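Long-range contacts in LacI family transcription regulator (Bifidobacterium animalis subsp. lactis, PDB 4O5A), which probably represses or otherwise regulates transcription by binding operator DNA in response to a small effector, as LacI-family regulators do: residues D174-M182 with H205-I216; L279-S287 with P295-N303. All coordinates share one frame; numbering follows the deposited sequence.

Contact 1: D174-M182 with H205-I216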
loop_
_atom_site.group_PDB
_atom_site.type_symbol
_atom_site.label_atom_id
_atom_site.label_comp_id
_atom_site.label_asym_id
_atom_site.label_seq_id
_atom_site.Cartn_x
_atom_site.Cartn_y
_atom_site.Cartn_z
ATOM N N ASP A 174 17.971 11.628 3.734
ATOM C CA ASP A 174 18.668 12.779 3.194
ATOM C C ASP A 174 17.861 13.405 2.074
ATOM O O ASP A 174 18.210 13.284 0.901
ATOM C CB ASP A 174 20.074 12.409 2.704
ATOM C CG ASP A 174 21.002 13.616 2.596
ATOM O OD1 ASP A 174 20.525 14.775 2.492
ATOM O OD2 ASP A 174 22.235 13.405 2.599
ATOM N N ASP A 175 16.789 14.090 2.441
ATOM C CA ASP A 175 15.951 14.731 1.431
ATOM C C ASP A 175 16.688 15.808 0.627
ATOM O O ASP A 175 16.387 16.006 -0.542
ATOM C CB ASP A 175 14.680 15.315 2.051
ATOM C CG ASP A 175 13.661 14.241 2.418
ATOM O OD1 ASP A 175 13.816 13.088 1.963
ATOM O OD2 ASP A 175 12.707 14.553 3.162
ATOM N N ALA A 176 17.623 16.518 1.245
ATOM C CA ALA A 176 18.379 17.541 0.513
ATOM C C ALA A 176 19.208 16.920 -0.610
ATOM O O ALA A 176 19.267 17.462 -1.718
ATOM C CB ALA A 176 19.262 18.339 1.453
ATOM N N ALA A 177 19.852 15.791 -0.321
ATOM C CA ALA A 177 20.595 15.043 -1.343
ATOM C C ALA A 177 19.687 14.613 -2.487
ATOM O O ALA A 177 19.987 14.837 -3.661
ATOM C CB ALA A 177 21.289 13.818 -0.733
ATOM N N ALA A 178 18.582 13.959 -2.141
ATOM C CA ALA A 178 17.611 13.528 -3.141
ATOM C C ALA A 178 17.117 14.699 -4.000
ATOM O O ALA A 178 16.936 14.556 -5.216
ATOM C CB ALA A 178 16.447 12.834 -2.458
ATOM N N SER A 179 16.888 15.847 -3.368
ATOM C CA SER A 179 16.436 17.038 -4.083
ATOM C C SER A 179 17.444 17.410 -5.162
ATOM O O SER A 179 17.068 17.681 -6.306
ATOM C CB SER A 179 16.262 18.224 -3.130
ATOM O OG SER A 179 15.272 17.960 -2.147
ATOM N N GLY A 180 18.721 17.405 -4.795
ATOM C CA GLY A 180 19.792 17.693 -5.736
ATOM C C GLY A 180 19.834 16.722 -6.897
ATOM O O GLY A 180 20.008 17.125 -8.047
ATOM N N THR A 181 19.657 15.439 -6.607
ATOM C CA THR A 181 19.720 14.429 -7.654
ATOM C C THR A 181 18.609 14.664 -8.686
ATOM O O THR A 181 18.852 14.576 -9.894
ATOM C CB THR A 181 19.611 13.008 -7.067
ATOM O OG1 THR A 181 20.739 12.769 -6.208
ATOM C CG2 THR A 181 19.614 11.980 -8.180
HETATM N N MSE A 182 17.405 14.974 -8.212
HETATM C CA MSE A 182 16.267 15.210 -9.102
HETATM C C MSE A 182 16.451 16.492 -9.904
HETATM O O MSE A 182 16.214 16.524 -11.111
HETATM C CB MSE A 182 14.974 15.266 -8.305
HETATM C CG MSE A 182 14.533 13.898 -7.821
HETATM SE SE MSE A 182 12.829 14.037 -6.913
HETATM C CE MSE A 182 13.440 14.817 -5.273
ATOM N N HIS A 205 9.304 17.262 7.186
ATOM C CA HIS A 205 10.280 17.350 6.096
ATOM C C HIS A 205 9.992 18.479 5.105
ATOM O O HIS A 205 10.733 18.670 4.133
ATOM C CB HIS A 205 10.456 16.007 5.369
ATOM C CG HIS A 205 9.240 15.533 4.631
ATOM N ND1 HIS A 205 8.549 16.320 3.732
ATOM C CD2 HIS A 205 8.607 14.335 4.636
ATOM C CE1 HIS A 205 7.536 15.636 3.231
ATOM N NE2 HIS A 205 7.550 14.426 3.764
ATOM N N SER A 206 8.913 19.216 5.346
ATOM C CA SER A 206 8.491 20.265 4.422
ATOM C C SER A 206 9.536 21.371 4.276
ATOM O O SER A 206 9.842 21.797 3.163
ATOM C CB SER A 206 7.161 20.864 4.866
ATOM O OG SER A 206 6.870 22.029 4.122
ATOM N N TYR A 207 10.108 21.805 5.389
ATOM C CA TYR A 207 11.057 22.912 5.359
ATOM C C TYR A 207 12.453 22.514 4.886
ATOM O O TYR A 207 13.179 23.335 4.327
ATOM C CB TYR A 207 11.108 23.590 6.725
ATOM C CG TYR A 207 9.788 24.223 7.088
ATOM C CD1 TYR A 207 8.912 24.642 6.098
ATOM C CD2 TYR A 207 9.412 24.392 8.410
ATOM C CE1 TYR A 207 7.707 25.218 6.411
ATOM C CE2 TYR A 207 8.201 24.972 8.734
ATOM C CZ TYR A 207 7.355 25.381 7.726
ATOM O OH TYR A 207 6.146 25.960 8.018
ATOM N N ILE A 208 12.823 21.257 5.111
ATOM C CA ILE A 208 14.087 20.725 4.613
ATOM C C ILE A 208 14.041 20.668 3.094
ATOM O O ILE A 208 14.976 21.103 2.406
ATOM C CB ILE A 208 14.336 19.286 5.124
ATOM C CG1 ILE A 208 14.471 19.266 6.651
ATOM C CG2 ILE A 208 15.557 18.676 4.435
ATOM C CD1 ILE A 208 15.673 20.011 7.177
ATOM N N ARG A 209 12.944 20.129 2.572
ATOM C CA ARG A 209 12.786 19.997 1.137
ATOM C C ARG A 209 12.700 21.348 0.447
ATOM O O ARG A 209 13.320 21.544 -0.592
ATOM C CB ARG A 209 11.562 19.149 0.798
ATOM C CG ARG A 209 11.699 17.715 1.286
ATOM C CD ARG A 209 10.489 16.874 0.923
ATOM N NE ARG A 209 10.712 15.476 1.289
ATOM C CZ ARG A 209 9.997 14.461 0.819
ATOM N NH1 ARG A 209 9.007 14.689 -0.031
ATOM N NH2 ARG A 209 10.276 13.225 1.201
ATOM N N ASP A 210 11.932 22.269 1.024
ATOM C CA ASP A 210 11.763 23.584 0.406
ATOM C C ASP A 210 13.078 24.340 0.386
ATOM O O ASP A 210 13.411 24.987 -0.612
ATOM C CB ASP A 210 10.687 24.407 1.119
ATOM C CG ASP A 210 10.568 25.819 0.559
ATOM O OD1 ASP A 210 10.158 25.966 -0.612
ATOM O OD2 ASP A 210 10.887 26.785 1.287
ATOM N N ALA A 211 13.842 24.252 1.476
ATOM C CA ALA A 211 15.126 24.942 1.535
ATOM C C ALA A 211 16.095 24.402 0.483
ATOM O O ALA A 211 16.799 25.168 -0.179
ATOM C CB ALA A 211 15.736 24.849 2.932
ATOM N N ALA A 212 16.130 23.081 0.336
ATOM C CA ALA A 212 16.982 22.449 -0.660
ATOM C C ALA A 212 16.576 22.835 -2.082
ATOM O O ALA A 212 17.430 23.204 -2.890
ATOM C CB ALA A 212 16.986 20.929 -0.491
ATOM N N PHE A 213 15.288 22.750 -2.390
ATOM C CA PHE A 213 14.817 23.136 -3.717
ATOM C C PHE A 213 15.084 24.606 -4.030
ATOM O O PHE A 213 15.528 24.942 -5.125
ATOM C CB PHE A 213 13.332 22.784 -3.907
ATOM C CG PHE A 213 13.127 21.462 -4.583
ATOM C CD1 PHE A 213 13.298 20.281 -3.883
ATOM C CD2 PHE A 213 12.819 21.397 -5.932
ATOM C CE1 PHE A 213 13.140 19.053 -4.510
ATOM C CE2 PHE A 213 12.669 20.169 -6.568
ATOM C CZ PHE A 213 12.824 18.998 -5.849
ATOM N N SER A 214 14.821 25.481 -3.072
ATOM C CA SER A 214 15.066 26.898 -3.284
ATOM C C SER A 214 16.542 27.182 -3.522
ATOM O O SER A 214 16.888 27.932 -4.433
ATOM C CB SER A 214 14.545 27.725 -2.108
ATOM O OG SER A 214 13.140 27.595 -2.003
ATOM N N GLU A 215 17.424 26.593 -2.720
ATOM C CA GLU A 215 18.844 26.894 -2.864
ATOM C C GLU A 215 19.409 26.388 -4.187
ATOM O O GLU A 215 20.119 27.113 -4.893
ATOM C CB GLU A 215 19.658 26.302 -1.716
ATOM C CG GLU A 215 21.160 26.475 -1.920
ATOM C CD GLU A 215 21.989 25.725 -0.900
ATOM O OE1 GLU A 215 22.307 24.539 -1.148
ATOM O OE2 GLU A 215 22.327 26.326 0.144
ATOM N N ILE A 216 19.112 25.134 -4.511
ATOM C CA ILE A 216 19.681 24.513 -5.699
ATOM C C ILE A 216 19.150 25.163 -6.970
ATOM O O ILE A 216 19.926 25.503 -7.860
ATOM C CB ILE A 216 19.411 23.010 -5.725
ATOM C CG1 ILE A 216 20.116 22.343 -4.544
ATOM C CG2 ILE A 216 19.882 22.394 -7.031
ATOM C CD1 ILE A 216 19.682 20.914 -4.325
#
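D175 and R209 carry the polar part of this contact, in which the helical segments 175-182 and 206-216 run at 37°, their axes 8.8 Å apart at the closest. The salt bridge is asymmetric: NE of R209 gives a nearly straight bond to OD2 of D175 (2.9 Å, 169°), while NH2 adds a weak, bent one to the same oxygen. OD2 lies in the guanidinium plane, at its edge, yet is itself met from above the carboxylate, and the two planes stand 76° apart. R209 gets there with its chain extended from CG to NE, and one face of its guanidinium lies over a face of the H205 ring, displaced toward the ring's rim, with H205 CE1 3.5 Å above the guanidinium plane. W284 adds a cation-pi contact to the same arginine.

The apolar part is close helix packing built on small residues. CB of A212 sits 3.8 Å from CA of A176, and the CA atoms of this pair are 5.2 Å apart. One turn on, CD1 of I216 rests on the bare backbone of G180, 3.5 Å from its CA. F213 turns its CD1-CE1 side to S179, with CE1 3.4 Å from OG, and its ring edge meets CE of M182, a selenomethionine.

Within helix 175-188, S179 OG donates to D175 O, which S179 N approaches from the opposite face of the carbonyl plane. Replacing R209 by a methionine would probably leave the buried carboxylate of D175 without its mate and the H205 ring without the charged group on its face. Charge pairing at the helix starts and small-residue packing further along thus join two neighbouring helices of the periplasmic-binding-protein-like fold, and the cationic neighbour would be expected to stabilise D175 as a carboxylate.

Contact 2: L279-S287 with P295-N303; sequences LSIISWGDS and PPITALSRN
CG is anti to the backbone N in both W284 (chi1 -157°) and L300 (-165°), which sets the indole and the leucine chain alongside each other in the same direction, CD1 of W284 4.1 Å from CB of L300. D286 has the same kind of torsion, which lays OD1 3.3 Å from CB of A299. Its carboxylate has further partners, a salt bridge to R337 and a hydrogen bond to N290, and one water links its OD2 to OG of S301. The backbones pair in parallel: S283 N donates to T298 O, L300 N to S283 O, and G285 N to L300 O at 2.8 Å, the last bent (137°). These strands, 280-284 and 298-301, flank helix 288-292 in a beta-alpha-beta unit of the periplasmic-binding-protein-like fold and are neighbours in its mixed sheet. I282 shares the W284 face, its CG1 4.0 Å from CG2 of T298. Toward the strand starts, I281 and I297 meet through their CG2 methyls, 4.1 Å apart, and the I297 methyl also reaches CB of S283. S283 OG reaches forward to G285 O (2.7 Å), in its carbonyl plane, and a second water accepts from the backbone N of both D286 and R302.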
loop_
_atom_site.group_PDB
_atom_site.type_symbol
_atom_site.label_atom_id
_atom_site.label_comp_id
_atom_site.label_asym_id
_atom_site.label_seq_id
_atom_site.Cartn_x
_atom_site.Cartn_y
_atom_site.Cartn_z
ATOM N N LEU A 279 6.156 18.270 -21.241
ATOM C CA LEU A 279 6.203 18.292 -19.780
ATOM C C LEU A 279 6.896 17.049 -19.224
ATOM O O LEU A 279 6.473 15.929 -19.508
ATOM C CB LEU A 279 4.777 18.370 -19.199
ATOM C CG LEU A 279 4.665 18.211 -17.677
ATOM C CD1 LEU A 279 5.195 19.445 -16.953
ATOM C CD2 LEU A 279 3.210 17.934 -17.264
ATOM N N SER A 280 7.959 17.240 -18.444
ATOM C CA SER A 280 8.585 16.127 -17.734
ATOM C C SER A 280 7.975 15.982 -16.352
ATOM O O SER A 280 7.615 16.980 -15.724
ATOM C CB SER A 280 10.102 16.345 -17.598
ATOM O OG SER A 280 10.767 16.105 -18.823
ATOM N N ILE A 281 7.875 14.740 -15.876
ATOM C CA ILE A 281 7.283 14.441 -14.570
ATOM C C ILE A 281 8.184 13.499 -13.779
ATOM O O ILE A 281 8.700 12.524 -14.319
ATOM C CB ILE A 281 5.876 13.803 -14.719
ATOM C CG1 ILE A 281 4.889 14.849 -15.243
ATOM C CG2 ILE A 281 5.369 13.262 -13.383
ATOM C CD1 ILE A 281 3.516 14.281 -15.546
ATOM N N ILE A 282 8.376 13.805 -12.496
ATOM C CA ILE A 282 9.109 12.933 -11.580
ATOM C C ILE A 282 8.244 12.667 -10.340
ATOM O O ILE A 282 7.586 13.575 -9.821
ATOM C CB ILE A 282 10.438 13.574 -11.149
ATOM C CG1 ILE A 282 11.351 13.736 -12.357
ATOM C CG2 ILE A 282 11.151 12.730 -10.076
ATOM C CD1 ILE A 282 12.632 14.493 -12.050
ATOM N N SER A 283 8.248 11.416 -9.886
ATOM C CA SER A 283 7.600 11.036 -8.637
ATOM C C SER A 283 8.650 10.911 -7.552
ATOM O O SER A 283 9.644 10.221 -7.751
ATOM C CB SER A 283 6.941 9.665 -8.779
ATOM O OG SER A 283 6.406 9.231 -7.536
ATOM N N TRP A 284 8.416 11.549 -6.407
ATOM C CA TRP A 284 9.275 11.375 -5.235
ATOM C C TRP A 284 8.691 10.180 -4.505
ATOM O O TRP A 284 7.671 10.298 -3.824
ATOM C CB TRP A 284 9.204 12.611 -4.330
ATOM C CG TRP A 284 10.396 12.799 -3.433
ATOM C CD1 TRP A 284 11.167 11.832 -2.889
ATOM C CD2 TRP A 284 10.944 14.055 -2.997
ATOM N NE1 TRP A 284 12.175 12.403 -2.126
ATOM C CE2 TRP A 284 12.057 13.753 -2.187
ATOM C CE3 TRP A 284 10.605 15.387 -3.226
ATOM C CZ2 TRP A 284 12.831 14.763 -1.595
ATOM C CZ3 TRP A 284 11.379 16.384 -2.630
ATOM C CH2 TRP A 284 12.476 16.061 -1.831
ATOM N N GLY A 285 9.326 9.025 -4.651
ATOM C CA GLY A 285 8.766 7.784 -4.136
ATOM C C GLY A 285 8.427 6.898 -5.318
ATOM O O GLY A 285 7.928 7.384 -6.332
ATOM N N ASP A 286 8.714 5.608 -5.214
ATOM C CA ASP A 286 8.480 4.732 -6.359
ATOM C C ASP A 286 7.550 3.585 -5.998
ATOM O O ASP A 286 7.432 3.206 -4.839
ATOM C CB ASP A 286 9.813 4.199 -6.900
ATOM C CG ASP A 286 9.686 3.614 -8.302
ATOM O OD1 ASP A 286 8.757 4.013 -9.043
ATOM O OD2 ASP A 286 10.518 2.761 -8.666
ATOM N N SER A 287 6.863 3.048 -6.999
ATOM C CA SER A 287 6.012 1.894 -6.792
ATOM C C SER A 287 5.688 1.339 -8.159
ATOM O O SER A 287 6.053 1.942 -9.158
ATOM C CB SER A 287 4.714 2.268 -6.072
ATOM O OG SER A 287 3.854 2.987 -6.929
ATOM N N PRO A 295 3.295 7.759 -20.108
ATOM C CA PRO A 295 4.397 6.793 -20.091
ATOM C C PRO A 295 4.859 6.486 -18.668
ATOM O O PRO A 295 4.472 7.181 -17.714
ATOM C CB PRO A 295 5.497 7.539 -20.846
ATOM C CG PRO A 295 5.264 8.979 -20.471
ATOM C CD PRO A 295 3.766 9.110 -20.480
ATOM N N PRO A 296 5.674 5.443 -18.517
ATOM C CA PRO A 296 6.211 5.142 -17.183
ATOM C C PRO A 296 6.953 6.341 -16.573
ATOM O O PRO A 296 7.639 7.108 -17.262
ATOM C CB PRO A 296 7.161 3.977 -17.448
ATOM C CG PRO A 296 6.566 3.295 -18.653
ATOM C CD PRO A 296 6.065 4.436 -19.515
ATOM N N ILE A 297 6.796 6.493 -15.261
ATOM C CA ILE A 297 7.179 7.716 -14.569
ATOM C C ILE A 297 8.522 7.577 -13.834
ATOM O O ILE A 297 8.713 6.677 -13.002
ATOM C CB ILE A 297 6.063 8.147 -13.589
ATOM C CG1 ILE A 297 4.751 8.432 -14.357
ATOM C CG2 ILE A 297 6.483 9.381 -12.788
ATOM C CD1 ILE A 297 3.568 8.784 -13.451
ATOM N N THR A 298 9.432 8.495 -14.156
ATOM C CA THR A 298 10.746 8.598 -13.519
ATOM C C THR A 298 10.549 8.848 -12.024
ATOM O O THR A 298 9.728 9.681 -11.630
ATOM C CB THR A 298 11.510 9.762 -14.131
ATOM O OG1 THR A 298 11.878 9.418 -15.473
ATOM C CG2 THR A 298 12.758 10.077 -13.320
ATOM N N ALA A 299 11.281 8.124 -11.175
ATOM C CA ALA A 299 10.992 8.171 -9.745
ATOM C C ALA A 299 12.261 8.193 -8.906
ATOM O O ALA A 299 13.233 7.536 -9.239
ATOM C CB ALA A 299 10.179 6.977 -9.339
ATOM N N LEU A 300 12.197 8.921 -7.800
ATOM C CA LEU A 300 13.245 8.880 -6.785
ATOM C C LEU A 300 12.830 7.741 -5.871
ATOM O O LEU A 300 11.795 7.816 -5.197
ATOM C CB LEU A 300 13.287 10.222 -6.050
ATOM C CG LEU A 300 14.503 10.555 -5.187
ATOM C CD1 LEU A 300 14.574 9.624 -3.995
ATOM C CD2 LEU A 300 15.789 10.492 -6.014
ATOM N N SER A 301 13.605 6.662 -5.885
ATOM C CA SER A 301 13.220 5.444 -5.192
ATOM C C SER A 301 14.018 5.318 -3.900
ATOM O O SER A 301 15.238 5.350 -3.933
ATOM C CB SER A 301 13.517 4.235 -6.083
ATOM O OG SER A 301 13.268 3.017 -5.393
ATOM N N ARG A 302 13.324 5.191 -2.773
ATOM C CA ARG A 302 13.990 4.934 -1.491
ATOM C C ARG A 302 13.998 3.436 -1.252
ATOM O O ARG A 302 13.052 2.733 -1.615
ATOM C CB ARG A 302 13.264 5.632 -0.335
ATOM C CG ARG A 302 13.769 7.035 -0.022
ATOM C CD ARG A 302 12.990 7.683 1.133
ATOM N NE ARG A 302 13.115 6.955 2.397
ATOM C CZ ARG A 302 12.085 6.469 3.084
ATOM N NH1 ARG A 302 10.850 6.639 2.632
ATOM N NH2 ARG A 302 12.289 5.816 4.222
ATOM N N ASN A 303 15.067 2.940 -0.648
ATOM C CA ASN A 303 15.159 1.523 -0.365
ATOM C C ASN A 303 14.485 1.255 0.977
ATOM O O ASN A 303 15.158 1.105 1.999
ATOM C CB ASN A 303 16.622 1.080 -0.336
ATOM C CG ASN A 303 16.780 -0.427 -0.281
ATOM O OD1 ASN A 303 15.827 -1.164 0.012
ATOM N ND2 ASN A 303 17.997 -0.897 -0.542
HETATM O O HOH W 1 10.372 4.914 -2.905
HETATM O O HOH W 2 11.795 1.193 -6.804
#

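Contact 1 and contact 2 illustrate how helix pairs and sheet strands share one core: their centres lie 16 Å apart, yet they touch through W284. The far end of its indole, CH2, is 3.4 Å from S179 OG and 3.5 Å from R209 CD, while F213 CE1 approaches CZ3 and M182 CE lies 3.5 Å from CD2. The tryptophan thus belongs to strand 280-284 but reaches both helices of contact 1, and M182 also touches I282 on the same face of the sheet. A glycerol, probably from the crystallisation liquor, lies about 5 Å from the side chain of D286 in contact 2; such molecules often mark pockets.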